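PDB 5M43: protein-tyrosine-phosphatase from Chaetomium thermophilum var. thermophilum DSM 1495, which probably removes phosphate from tyrosine and from serine or threonine in proteins, this chain being the phosphatase domain of the longer Yvh1 protein. Local coordinates for residues 33-38 against 72-77; 66-71 against 164-169; 80-85 against 97-102; 110-115 against 153-158. All coordinates share one frame; numbering follows the deposited sequence.

Contact 1. Residues 33-38 against 72-77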
loop_
_atom_site.group_PDB
_atom_site.type_symbol
_atom_site.label_atom_id
_atom_site.label_comp_id
_atom_site.label_asym_id
_atom_site.label_seq_id
_atom_site.Cartn_x
_atom_site.Cartn_y
_atom_site.Cartn_z
ATOM N N HIS A 33 0.684 12.284 0.085
ATOM C CA HIS A 33 1.473 11.374 -0.741
ATOM C C HIS A 33 0.513 10.407 -1.381
ATOM O O HIS A 33 -0.353 9.876 -0.692
ATOM C CB HIS A 33 2.510 10.560 0.072
ATOM C CG HIS A 33 3.628 11.380 0.624
ATOM N ND1 HIS A 33 3.453 12.325 1.609
ATOM C CD2 HIS A 33 4.956 11.347 0.360
ATOM C CE1 HIS A 33 4.630 12.869 1.907
ATOM N NE2 HIS A 33 5.554 12.294 1.151
ATOM N N ILE A 34 0.663 10.169 -2.683
ATOM C CA ILE A 34 -0.167 9.191 -3.386
ATOM C C ILE A 34 0.755 8.193 -4.083
ATOM O O ILE A 34 1.609 8.590 -4.893
ATOM C CB ILE A 34 -1.100 9.852 -4.412
ATOM C CG1 ILE A 34 -2.116 10.778 -3.683
ATOM C CG2 ILE A 34 -1.823 8.782 -5.277
ATOM C CD1 ILE A 34 -3.079 11.454 -4.614
ATOM N N LEU A 35 0.595 6.905 -3.754
ATOM C CA LEU A 35 1.222 5.809 -4.506
ATOM C C LEU A 35 0.150 5.185 -5.385
ATOM O O LEU A 35 -0.816 4.605 -4.869
ATOM C CB LEU A 35 1.797 4.788 -3.525
ATOM C CG LEU A 35 2.330 3.510 -4.192
ATOM C CD1 LEU A 35 3.476 3.840 -5.166
ATOM C CD2 LEU A 35 2.795 2.503 -3.144
ATOM N N SER A 36 0.319 5.315 -6.706
ATOM C CA SER A 36 -0.556 4.674 -7.684
ATOM C C SER A 36 0.069 3.341 -8.072
ATOM O O SER A 36 1.080 3.299 -8.790
ATOM C CB SER A 36 -0.770 5.558 -8.915
ATOM O OG SER A 36 -1.188 6.878 -8.547
ATOM N N VAL A 37 -0.556 2.240 -7.656
ATOM C CA VAL A 37 -0.080 0.925 -8.085
ATOM C C VAL A 37 -0.862 0.631 -9.360
ATOM O O VAL A 37 -1.716 -0.262 -9.383
ATOM C CB VAL A 37 -0.294 -0.146 -7.010
ATOM C CG1 VAL A 37 0.467 -1.425 -7.343
ATOM C CG2 VAL A 37 0.226 0.369 -5.598
ATOM N N ILE A 38 -0.709 1.529 -10.329
ATOM C CA ILE A 38 -1.356 1.499 -11.625
ATOM C C ILE A 38 -0.820 2.692 -12.358
ATOM O O ILE A 38 -0.376 3.602 -11.749
ATOM C CB ILE A 38 -2.891 1.599 -11.430
ATOM C CG1 ILE A 38 -3.636 1.500 -12.750
ATOM C CG2 ILE A 38 -3.284 2.884 -10.752
ATOM C CD1 ILE A 38 -5.109 1.348 -12.527
ATOM N N PRO A 72 10.271 -3.337 -2.788
ATOM C CA PRO A 72 11.163 -2.463 -1.994
ATOM C C PRO A 72 10.858 -0.989 -2.202
ATOM O O PRO A 72 10.738 -0.224 -1.221
ATOM C CB PRO A 72 12.563 -2.865 -2.485
ATOM C CG PRO A 72 12.438 -4.383 -2.830
ATOM C CD PRO A 72 11.027 -4.377 -3.536
ATOM N N LYS A 73 10.739 -0.553 -3.462
ATOM C CA LYS A 73 10.449 0.851 -3.744
ATOM C C LYS A 73 9.103 1.282 -3.185
ATOM O O LYS A 73 8.947 2.413 -2.681
ATOM C CB LYS A 73 10.471 1.067 -5.260
ATOM C CG LYS A 73 10.338 2.509 -5.662
ATOM C CD LYS A 73 10.437 2.737 -7.190
ATOM C CE LYS A 73 10.628 4.246 -7.509
ATOM N NZ LYS A 73 10.922 4.553 -8.947
ATOM N N ILE A 74 8.106 0.405 -3.309
ATOM C CA ILE A 74 6.766 0.655 -2.756
ATOM C C ILE A 74 6.820 0.875 -1.257
ATOM O O ILE A 74 6.271 1.856 -0.742
ATOM C CB ILE A 74 5.854 -0.524 -3.114
ATOM C CG1 ILE A 74 5.442 -0.320 -4.548
ATOM C CG2 ILE A 74 4.627 -0.583 -2.143
ATOM C CD1 ILE A 74 4.636 -1.508 -5.140
ATOM N N VAL A 75 7.439 -0.058 -0.540
ATOM C CA VAL A 75 7.525 0.045 0.920
ATOM C C VAL A 75 8.310 1.287 1.347
ATOM O O VAL A 75 7.902 1.992 2.291
ATOM C CB VAL A 75 8.114 -1.262 1.489
ATOM C CG1 VAL A 75 8.437 -1.158 2.961
ATOM C CG2 VAL A 75 7.136 -2.422 1.261
ATOM N N ARG A 76 9.437 1.576 0.685
ATOM C CA ARG A 76 10.201 2.796 0.992
ATOM C C ARG A 76 9.366 4.059 0.752
ATOM O O ARG A 76 9.424 5.010 1.552
ATOM C CB ARG A 76 11.506 2.833 0.190
ATOM C CG ARG A 76 12.514 1.784 0.685
ATOM C CD ARG A 76 13.904 2.038 0.102
ATOM N NE ARG A 76 13.847 2.002 -1.352
ATOM C CZ ARG A 76 14.198 0.947 -2.093
ATOM N NH1 ARG A 76 14.671 -0.167 -1.518
ATOM N NH2 ARG A 76 14.086 1.019 -3.418
ATOM N N PHE A 77 8.539 4.085 -0.310
ATOM C CA PHE A 77 7.699 5.254 -0.561
ATOM C C PHE A 77 6.682 5.462 0.561
ATOM O O PHE A 77 6.535 6.571 1.097
ATOM C CB PHE A 77 6.926 5.112 -1.883
ATOM C CG PHE A 77 6.134 6.310 -2.215
ATOM C CD1 PHE A 77 6.726 7.350 -2.952
ATOM C CD2 PHE A 77 4.773 6.392 -1.827
ATOM C CE1 PHE A 77 5.981 8.498 -3.294
ATOM C CE2 PHE A 77 4.002 7.547 -2.149
ATOM C CZ PHE A 77 4.633 8.599 -2.896
#
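A buried packing contact of strand against helix: His-33, Ile-34 and Leu-35 of strand 33-36, inside the central sheet, meet Ile-74 and Phe-77 of helix 71-83. The two short segments run nearly antiparallel, at 162°, and their axes come no closer than 10.1 Å, a spacing bridged by side chains. Phe-77 has the largest share of the buried surface. Its CG stands anti to the backbone N (chi1 -176°), on the strand side, and the ring beyond it meets three consecutive residues. Leu-35 CB lies 3.8 Å from Phe-77 CD2, Ile-34 O is 3.6 Å from Phe-77 CZ, and both approach the ring obliquely. The imidazole of His-33 turns its edge to the phenyl face in an offset edge-to-face pair, centroids 6.0 Å apart and planes at 70°. This is the side of the mixed sheet of the dual-specificity phosphatase fold on which helices 71-83 and 109-121 pack; Ile-34 points its side chain to the other side, towards His-54 and His-102. An alanine in place of Phe-77 would probably leave the His-33 edge without a ring face to meet and open a gap beside Leu-35 CB. One turn earlier on the helix, Leu-35 and Ile-74 cross at about a right angle, with Leu-35 CD2 3.7 Å from Ile-74 CG2. Ile-74 also touches Ala-113 of helix 109-121, so the apolar packing carries on to that helix.

Contact 2. Residues 66-71 against 164-169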
loop_
_atom_site.group_PDB
_atom_site.type_symbol
_atom_site.label_atom_id
_atom_site.label_comp_id
_atom_site.label_asym_id
_atom_site.label_seq_id
_atom_site.Cartn_x
_atom_site.Cartn_y
_atom_site.Cartn_z
ATOM N N ASP A 66 4.549 -9.046 -12.406
ATOM C CA ASP A 66 5.589 -9.063 -11.354
ATOM C C ASP A 66 5.416 -7.819 -10.499
ATOM O O ASP A 66 5.670 -6.707 -10.958
ATOM C CB ASP A 66 6.955 -9.089 -12.017
ATOM C CG ASP A 66 8.094 -9.205 -11.046
ATOM O OD1 ASP A 66 7.900 -9.105 -9.822
ATOM O OD2 ASP A 66 9.231 -9.362 -11.586
ATOM N N ILE A 67 4.876 -7.987 -9.283
ATOM C CA ILE A 67 4.799 -6.891 -8.323
ATOM C C ILE A 67 5.915 -7.039 -7.289
ATOM O O ILE A 67 6.320 -6.035 -6.674
ATOM C CB ILE A 67 3.417 -6.870 -7.670
ATOM C CG1 ILE A 67 3.161 -5.554 -6.913
ATOM C CG2 ILE A 67 3.215 -8.088 -6.819
ATOM C CD1 ILE A 67 1.586 -5.363 -6.712
ATOM N N LEU A 68 6.447 -8.256 -7.103
ATOM C CA LEU A 68 7.545 -8.439 -6.140
ATOM C C LEU A 68 8.705 -7.497 -6.437
ATOM O O LEU A 68 9.276 -6.883 -5.521
ATOM C CB LEU A 68 8.049 -9.891 -6.177
ATOM C CG LEU A 68 9.311 -10.208 -5.321
ATOM C CD1 LEU A 68 8.936 -10.021 -3.814
ATOM C CD2 LEU A 68 9.783 -11.653 -5.687
ATOM N N ILE A 69 9.037 -7.329 -7.724
ATOM C CA ILE A 69 10.189 -6.501 -8.086
ATOM C C ILE A 69 10.033 -5.067 -7.571
ATOM O O ILE A 69 11.034 -4.356 -7.333
ATOM C CB ILE A 69 10.387 -6.539 -9.619
ATOM C CG1 ILE A 69 11.611 -5.767 -9.987
ATOM C CG2 ILE A 69 9.216 -5.863 -10.299
ATOM C CD1 ILE A 69 12.854 -6.420 -9.556
ATOM N N HIS A 70 8.791 -4.605 -7.453
ATOM C CA HIS A 70 8.486 -3.256 -7.029
ATOM C C HIS A 70 8.358 -3.110 -5.529
ATOM O O HIS A 70 8.232 -1.972 -5.071
ATOM C CB HIS A 70 7.192 -2.783 -7.685
ATOM C CG HIS A 70 7.296 -2.701 -9.190
ATOM N ND1 HIS A 70 6.516 -3.460 -10.057
ATOM C CD2 HIS A 70 8.088 -1.940 -9.974
ATOM C CE1 HIS A 70 6.805 -3.139 -11.305
ATOM N NE2 HIS A 70 7.785 -2.248 -11.285
ATOM N N LEU A 71 8.344 -4.213 -4.771
ATOM C CA LEU A 71 7.932 -4.027 -3.382
ATOM C C LEU A 71 8.966 -3.242 -2.569
ATOM O O LEU A 71 8.530 -2.450 -1.725
ATOM C CB LEU A 71 7.611 -5.360 -2.694
ATOM C CG LEU A 71 6.383 -6.074 -3.311
ATOM C CD1 LEU A 71 6.154 -7.359 -2.528
ATOM C CD2 LEU A 71 5.125 -5.139 -3.285
ATOM N N GLU A 164 3.902 -14.017 -0.405
ATOM C CA GLU A 164 4.537 -15.084 0.362
ATOM C C GLU A 164 6.026 -15.105 0.082
ATOM O O GLU A 164 6.834 -15.262 1.014
ATOM C CB GLU A 164 3.902 -16.448 0.040
ATOM C CG GLU A 164 2.456 -16.611 0.562
ATOM C CD GLU A 164 1.745 -17.821 -0.063
ATOM O OE1 GLU A 164 0.502 -17.873 0.045
ATOM O OE2 GLU A 164 2.419 -18.664 -0.673
ATOM N N MET A 165 6.415 -14.898 -1.185
ATOM C CA MET A 165 7.856 -14.768 -1.485
ATOM C C MET A 165 8.481 -13.610 -0.718
ATOM O O MET A 165 9.565 -13.745 -0.142
ATOM C CB MET A 165 8.082 -14.540 -2.987
ATOM C CG MET A 165 7.342 -15.469 -3.867
ATOM S SD MET A 165 7.861 -15.340 -5.593
ATOM C CE MET A 165 7.110 -14.066 -6.424
ATOM N N TRP A 166 7.816 -12.456 -0.735
ATOM C CA TRP A 166 8.287 -11.269 0.006
ATOM C C TRP A 166 8.573 -11.588 1.475
ATOM O O TRP A 166 9.673 -11.306 1.998
ATOM C CB TRP A 166 7.200 -10.207 -0.146
ATOM C CG TRP A 166 7.438 -8.890 0.593
ATOM C CD1 TRP A 166 6.642 -8.328 1.564
ATOM C CD2 TRP A 166 8.520 -7.974 0.363
ATOM N NE1 TRP A 166 7.186 -7.125 1.964
ATOM C CE2 TRP A 166 8.305 -6.864 1.227
ATOM C CE3 TRP A 166 9.622 -7.970 -0.517
ATOM C CZ2 TRP A 166 9.149 -5.777 1.259
ATOM C CZ3 TRP A 166 10.462 -6.889 -0.495
ATOM C CH2 TRP A 166 10.214 -5.795 0.400
ATOM N N TRP A 167 7.621 -12.235 2.140
ATOM C CA TRP A 167 7.800 -12.655 3.541
ATOM C C TRP A 167 8.980 -13.599 3.694
ATOM O O TRP A 167 9.842 -13.442 4.583
ATOM C CB TRP A 167 6.527 -13.358 4.015
ATOM C CG TRP A 167 6.551 -13.866 5.449
ATOM C CD1 TRP A 167 6.744 -15.141 5.868
ATOM C CD2 TRP A 167 6.298 -13.088 6.636
ATOM N NE1 TRP A 167 6.638 -15.223 7.231
ATOM C CE2 TRP A 167 6.345 -13.979 7.731
ATOM C CE3 TRP A 167 6.058 -11.732 6.875
ATOM C CZ2 TRP A 167 6.174 -13.542 9.062
ATOM C CZ3 TRP A 167 5.832 -11.315 8.180
ATOM C CH2 TRP A 167 5.941 -12.218 9.260
ATOM N N ASP A 168 9.017 -14.646 2.869
ATOM C CA ASP A 168 10.090 -15.621 2.996
ATOM C C ASP A 168 11.483 -15.053 2.656
ATOM O O ASP A 168 12.487 -15.624 3.094
ATOM C CB ASP A 168 9.804 -16.848 2.109
ATOM C CG ASP A 168 8.782 -17.832 2.720
ATOM O OD1 ASP A 168 8.528 -17.758 3.947
ATOM O OD2 ASP A 168 8.255 -18.689 1.960
ATOM N N MET A 169 11.576 -13.990 1.864
ATOM C CA MET A 169 12.816 -13.276 1.618
ATOM C C MET A 169 13.156 -12.318 2.756
ATOM O O MET A 169 14.231 -11.696 2.726
ATOM C CB MET A 169 12.773 -12.530 0.262
ATOM C CG MET A 169 12.729 -13.474 -1.000
ATOM S SD MET A 169 12.279 -12.529 -2.474
ATOM C CE MET A 169 13.931 -11.941 -2.989
#
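The backbones come closest at Leu-68 and Trp-166, whose CA atoms are 6.8 Å apart. Residues 68-70 have helical torsions and lead straight into helix 71-83, while 164-168 form the last turn or so of helix 157-168. The lead-in is braced within itself: Asp-66 OD1 accepts from Ile-69 N at 3.0 Å in an Asx motif, the N-H coming from above the carboxylate plane.

Across the contact everything is apolar, with Leu-68 and Leu-71 set against Trp-166. The tryptophan CG stands anti to the backbone N (chi1 178°), and Leu-71 is laid over one face of the indole. Leu-71 CB sits 3.9 Å from the centroid of the Trp-166 six-membered ring, only 8° off the normal, a clear CH-pi contact. The CD1 methyl of Leu-71 covers the pyrrole part, 3.7 Å from Trp-166 CG. Here the start of helix 71-83 meets the end of helix 157-168, two helices of the dual-specificity phosphatase catalytic domain, with helix 109-121 close by: Leu-71 touches Ala-116, and Trp-166 NE1 is hydrogen-bonded to Ala-116 O, which fixes how the indole is turned.

Leu-68 divides its two methyls. CD1 comes obliquely to the indole, 3.9 Å from Trp-166 CE3. CD2 goes to the two methionines, on the more exposed side, 3.7 Å from Met-165 CE and 4.2 Å from Met-169 SD. Met-165 is bent at chi3 (-83°), and it is this bend that places its terminal methyl beside Leu-68.

Contact 3. Residues 80-85 against 97-102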
loop_
_atom_site.group_PDB
_atom_site.type_symbol
_atom_site.label_atom_id
_atom_site.label_comp_id
_atom_site.label_asym_id
_atom_site.label_seq_id
_atom_site.Cartn_x
_atom_site.Cartn_y
_atom_site.Cartn_z
ATOM N N SER A 80 8.662 6.312 3.920
ATOM C CA SER A 80 9.231 7.654 3.982
ATOM C C SER A 80 8.149 8.725 3.946
ATOM O O SER A 80 8.287 9.773 4.603
ATOM C CB SER A 80 10.267 7.882 2.882
ATOM O OG SER A 80 9.681 7.784 1.619
ATOM N N GLY A 81 7.051 8.494 3.219
ATOM C CA GLY A 81 5.959 9.462 3.273
ATOM C C GLY A 81 5.329 9.569 4.653
ATOM O O GLY A 81 5.099 10.682 5.143
ATOM N N LEU A 82 5.127 8.436 5.335
ATOM C CA LEU A 82 4.584 8.494 6.707
ATOM C C LEU A 82 5.547 9.160 7.690
ATOM O O LEU A 82 5.118 9.934 8.566
ATOM C CB LEU A 82 4.244 7.096 7.200
ATOM C CG LEU A 82 3.089 6.435 6.415
ATOM C CD1 LEU A 82 2.969 4.960 6.782
ATOM C CD2 LEU A 82 1.703 7.237 6.671
ATOM N N ARG A 83 6.853 8.856 7.604
ATOM C CA ARG A 83 7.782 9.401 8.581
ATOM C C ARG A 83 8.185 10.826 8.249
ATOM O O ARG A 83 8.652 11.559 9.130
ATOM C CB ARG A 83 9.035 8.492 8.654
ATOM C CG ARG A 83 8.742 7.093 9.112
ATOM C CD ARG A 83 10.017 6.249 9.499
ATOM N NE ARG A 83 9.614 4.925 9.975
ATOM C CZ ARG A 83 9.360 4.637 11.251
ATOM N NH1 ARG A 83 9.456 5.585 12.190
ATOM N NH2 ARG A 83 8.976 3.414 11.578
ATOM N N GLY A 84 8.027 11.245 7.001
ATOM C CA GLY A 84 8.359 12.618 6.662
ATOM C C GLY A 84 9.834 12.906 6.544
ATOM O O GLY A 84 10.280 13.982 6.956
ATOM N N ILE A 85 10.603 11.978 5.988
ATOM C CA ILE A 85 12.018 12.193 5.731
ATOM C C ILE A 85 12.380 11.660 4.352
ATOM O O ILE A 85 11.602 11.787 3.408
ATOM C CB ILE A 85 12.881 11.542 6.818
ATOM C CG1 ILE A 85 12.913 12.420 8.065
ATOM C CG2 ILE A 85 14.282 11.299 6.297
ATOM C CD1 ILE A 85 12.828 11.639 9.349
ATOM N N GLY A 97 3.730 12.534 6.932
ATOM C CA GLY A 97 2.734 12.701 5.899
ATOM C C GLY A 97 1.529 11.782 6.067
ATOM O O GLY A 97 1.366 11.047 7.034
ATOM N N VAL A 98 0.625 11.913 5.115
ATOM C CA VAL A 98 -0.535 11.035 5.024
ATOM C C VAL A 98 -0.514 10.387 3.649
ATOM O O VAL A 98 -0.581 11.085 2.622
ATOM C CB VAL A 98 -1.854 11.807 5.229
ATOM C CG1 VAL A 98 -3.126 10.908 4.932
ATOM C CG2 VAL A 98 -1.889 12.382 6.674
ATOM N N VAL A 99 -0.448 9.058 3.618
ATOM C CA VAL A 99 -0.218 8.328 2.386
ATOM C C VAL A 99 -1.476 7.614 1.909
ATOM O O VAL A 99 -2.069 6.817 2.661
ATOM C CB VAL A 99 0.878 7.274 2.550
ATOM C CG1 VAL A 99 1.095 6.490 1.209
ATOM C CG2 VAL A 99 2.198 7.918 3.010
ATOM N N LEU A 100 -1.855 7.864 0.653
ATOM C CA LEU A 100 -2.900 7.091 -0.041
ATOM C C LEU A 100 -2.199 6.136 -0.992
ATOM O O LEU A 100 -1.360 6.582 -1.775
ATOM C CB LEU A 100 -3.834 7.990 -0.851
ATOM C CG LEU A 100 -4.730 7.252 -1.858
ATOM C CD1 LEU A 100 -5.756 6.334 -1.107
ATOM C CD2 LEU A 100 -5.478 8.328 -2.709
ATOM N N VAL A 101 -2.592 4.862 -0.957
ATOM C CA VAL A 101 -2.170 3.881 -1.948
ATOM C C VAL A 101 -3.433 3.526 -2.714
ATOM O O VAL A 101 -4.425 3.083 -2.116
ATOM C CB VAL A 101 -1.531 2.641 -1.309
ATOM C CG1 VAL A 101 -1.039 1.623 -2.446
ATOM C CG2 VAL A 101 -0.339 3.020 -0.386
ATOM N N HIS A 102 -3.423 3.696 -4.031
ATOM C CA HIS A 102 -4.640 3.334 -4.762
ATOM C C HIS A 102 -4.322 2.519 -6.016
ATOM O O HIS A 102 -3.195 2.504 -6.518
ATOM C CB HIS A 102 -5.470 4.591 -5.220
ATOM C CG HIS A 102 -4.919 5.218 -6.466
ATOM N ND1 HIS A 102 -5.375 4.889 -7.732
ATOM C CD2 HIS A 102 -3.923 6.134 -6.645
ATOM C CE1 HIS A 102 -4.688 5.569 -8.624
ATOM N NE2 HIS A 102 -3.822 6.343 -7.997
HETATM O O HOH W 1 2.465 10.175 9.362
#
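Gly-81, near the end of helix 71-83, and Gly-97, just ahead of strand 99-102, let two backbones come into direct contact. Gly-97 N gives two weak hydrogen bonds, to Gly-81 O at 2.9 Å with an angle of 126° and to Leu-82 O at 3.4 Å. A side chain has no place at Gly-97, where a CB would clash with Gly-81 O. At Gly-81 a CB would be tight against Val-99.

The side-chain part is a single pair crossing at about a right angle. In Leu-82, chi1 (-66°) sets CG anti to the carbonyl carbon, 3.8 Å from Val-99 CG2. Its chi2 (170°) carries CD1 on, anti to CA, and the other branch, CD2, is also 3.8 Å from Val-99 CG2. That same valine methyl, itself anti to the carbonyl carbon, lies 3.9 Å from Gly-81 C, fitting against the bare glycine backbone. A water donates to both Leu-82 O (2.8 Å) and Gly-97 O (2.7 Å), linking the two carbonyls.

The contact closes the return leg of a beta-alpha-beta crossover: helix 71-83 follows strand 53-56 and delivers the chain to the parallel strand 99-102, which lies beyond strand 33-36. Leu-82 also touches Tyr-117 of helix 109-121, and Val-99 rests on Leu-12 and His-33 of the two flanking strands.

Contact 4. Residues 110-115 against 153-158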
loop_
_atom_site.group_PDB
_atom_site.type_symbol
_atom_site.label_atom_id
_atom_site.label_comp_id
_atom_site.label_asym_id
_atom_site.label_seq_id
_atom_site.Cartn_x
_atom_site.Cartn_y
_atom_site.Cartn_z
ATOM N N SER A 110 -3.353 -2.189 -5.087
ATOM C CA SER A 110 -3.018 -1.309 -3.969
ATOM C C SER A 110 -2.946 -2.095 -2.660
ATOM O O SER A 110 -2.129 -1.789 -1.790
ATOM C CB SER A 110 -4.060 -0.153 -3.822
ATOM O OG SER A 110 -5.338 -0.733 -3.781
ATOM N N VAL A 111 -3.839 -3.078 -2.500
ATOM C CA VAL A 111 -3.877 -3.867 -1.280
ATOM C C VAL A 111 -2.591 -4.667 -1.155
ATOM O O VAL A 111 -2.083 -4.870 -0.047
ATOM C CB VAL A 111 -5.131 -4.771 -1.291
ATOM C CG1 VAL A 111 -5.158 -5.815 -0.172
ATOM C CG2 VAL A 111 -6.386 -3.888 -1.115
ATOM N N THR A 112 -2.106 -5.220 -2.285
ATOM C CA THR A 112 -0.826 -5.928 -2.229
ATOM C C THR A 112 0.295 -5.025 -1.740
ATOM O O THR A 112 1.132 -5.429 -0.908
ATOM C CB THR A 112 -0.524 -6.495 -3.623
ATOM O OG1 THR A 112 -1.521 -7.462 -3.966
ATOM C CG2 THR A 112 0.915 -7.157 -3.628
ATOM N N ALA A 113 0.331 -3.791 -2.242
ATOM C CA ALA A 113 1.354 -2.850 -1.767
ATOM C C ALA A 113 1.228 -2.579 -0.276
ATOM O O ALA A 113 2.254 -2.522 0.428
ATOM C CB ALA A 113 1.239 -1.546 -2.570
ATOM N N ILE A 114 -0.002 -2.411 0.215
ATOM C CA ILE A 114 -0.191 -2.131 1.648
ATOM C C ILE A 114 0.219 -3.331 2.466
ATOM O O ILE A 114 0.873 -3.188 3.494
ATOM C CB ILE A 114 -1.647 -1.741 1.908
ATOM C CG1 ILE A 114 -1.792 -0.316 1.361
ATOM C CG2 ILE A 114 -1.987 -1.916 3.438
ATOM C CD1 ILE A 114 -3.100 0.284 1.579
ATOM N N ILE A 115 -0.173 -4.539 2.032
ATOM C CA ILE A 115 0.217 -5.729 2.768
ATOM C C ILE A 115 1.744 -5.837 2.820
ATOM O O ILE A 115 2.313 -6.206 3.850
ATOM C CB ILE A 115 -0.440 -6.975 2.157
ATOM C CG1 ILE A 115 -1.961 -6.940 2.438
ATOM C CG2 ILE A 115 0.253 -8.256 2.677
ATOM C CD1 ILE A 115 -2.595 -8.117 1.679
ATOM N N ALA A 153 -10.993 -5.918 -0.141
ATOM C CA ALA A 153 -9.588 -6.267 -0.394
ATOM C C ALA A 153 -9.440 -7.737 -0.760
ATOM O O ALA A 153 -10.040 -8.617 -0.132
ATOM C CB ALA A 153 -8.773 -5.960 0.872
ATOM N N GLY A 154 -8.610 -8.005 -1.785
ATOM C CA GLY A 154 -8.429 -9.349 -2.257
ATOM C C GLY A 154 -7.454 -9.391 -3.408
ATOM O O GLY A 154 -7.854 -9.431 -4.570
ATOM N N PRO A 155 -6.154 -9.485 -3.112
ATOM C CA PRO A 155 -5.179 -9.601 -4.210
ATOM C C PRO A 155 -5.377 -10.858 -5.025
ATOM O O PRO A 155 -5.761 -11.936 -4.526
ATOM C CB PRO A 155 -3.803 -9.637 -3.506
ATOM C CG PRO A 155 -4.098 -8.955 -2.080
ATOM C CD PRO A 155 -5.514 -9.435 -1.787
ATOM N N ASN A 156 -5.036 -10.731 -6.291
ATOM C CA ASN A 156 -5.150 -11.879 -7.179
ATOM C C ASN A 156 -4.149 -12.970 -6.745
ATOM O O ASN A 156 -3.234 -12.712 -5.970
ATOM C CB ASN A 156 -4.981 -11.422 -8.643
ATOM C CG ASN A 156 -3.541 -11.175 -9.076
ATOM O OD1 ASN A 156 -2.654 -12.003 -8.884
ATOM N ND2 ASN A 156 -3.313 -10.042 -9.717
ATOM N N ASP A 157 -4.352 -14.207 -7.250
ATOM C CA ASP A 157 -3.613 -15.383 -6.765
ATOM C C ASP A 157 -2.105 -15.237 -6.955
ATOM O O ASP A 157 -1.325 -15.674 -6.104
ATOM C CB ASP A 157 -4.037 -16.671 -7.505
ATOM C CG ASP A 157 -5.425 -17.175 -7.151
ATOM O OD1 ASP A 157 -6.095 -16.525 -6.367
ATOM O OD2 ASP A 157 -5.872 -18.215 -7.743
ATOM N N GLY A 158 -1.684 -14.586 -8.038
ATOM C CA GLY A 158 -0.257 -14.387 -8.282
ATOM C C GLY A 158 0.345 -13.386 -7.302
ATOM O O GLY A 158 1.490 -13.565 -6.833
#
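Val-111 of helix 109-121 makes most of the apolar part of this contact against Ala-153 and Pro-155, in the loop that leads into helix 157-168. Both its methyls are used. CG2 lies 3.7 Å from Ala-153 CB, while CG1, anti to the backbone N (chi1 170°), lies 3.8 Å from Pro-155 CG, the two side chains crossing at about a right angle. Ile-115, one turn on, meets the proline tip to tip, its CD1 4.1 Å from Pro-155 CG. An alanine in place of Val-111 would probably open a gap between helix and loop, leaving Ala-153 CB and the Pro-155 ring without the methyls that now press on them.

A polar atom also touches the ring: Thr-112 OG1 is 3.2 Å from Pro-155 CB. This is packing, since the hydroxyl has its hydrogen-bond partner within its own helix region, Ser-108 O.

The remaining polar interactions order the loop itself. Asn-156 is the N-cap of helix 157-168; its OD1 accepts a weak bond from Gly-158 N, 2.9 Å at 120°, and a regular one from Phe-159 N. The amide end is held separately, with ND2 bonded to Asp-61 OD1.

Gly-154 is backbone-bonded to Lys-107 and Asn-156 N to Ser-108 OG, so the loop also touches the HCX5R signature loop between strand 99-102 and helix 109-121, the loop that in this family binds the substrate phosphate. Helix 135-147 packs here too, with Val-146 on Ala-153 and Leu-143 on Pro-155.

How the contacts relate
All four contacts lie within the one catalytic domain. Contacts 1 and 3, centres about 9 Å apart, both use helix 71-83 and reach neighbouring strands of one sheet, 33-36 and 99-102, paired through Leu-35 N and Leu-100 O. Contacts 2 and 4, centres about 12 Å apart, both use helix 157-168. Contacts 2 and 3 are the farthest pair, about 21 Å between centres, without touching. Along the chain contacts 1 and 2 interleave, while 3 and 4 follow in series inside the loop that contact 2 closes. Ala-113 of helix 109-121 links contacts 1, 3 and 4 by meeting Ile-74, Val-37 and Val-101, and Ile-67 on Thr-112 ties in contact 2, so this helix packs between the sheet and helix 157-168.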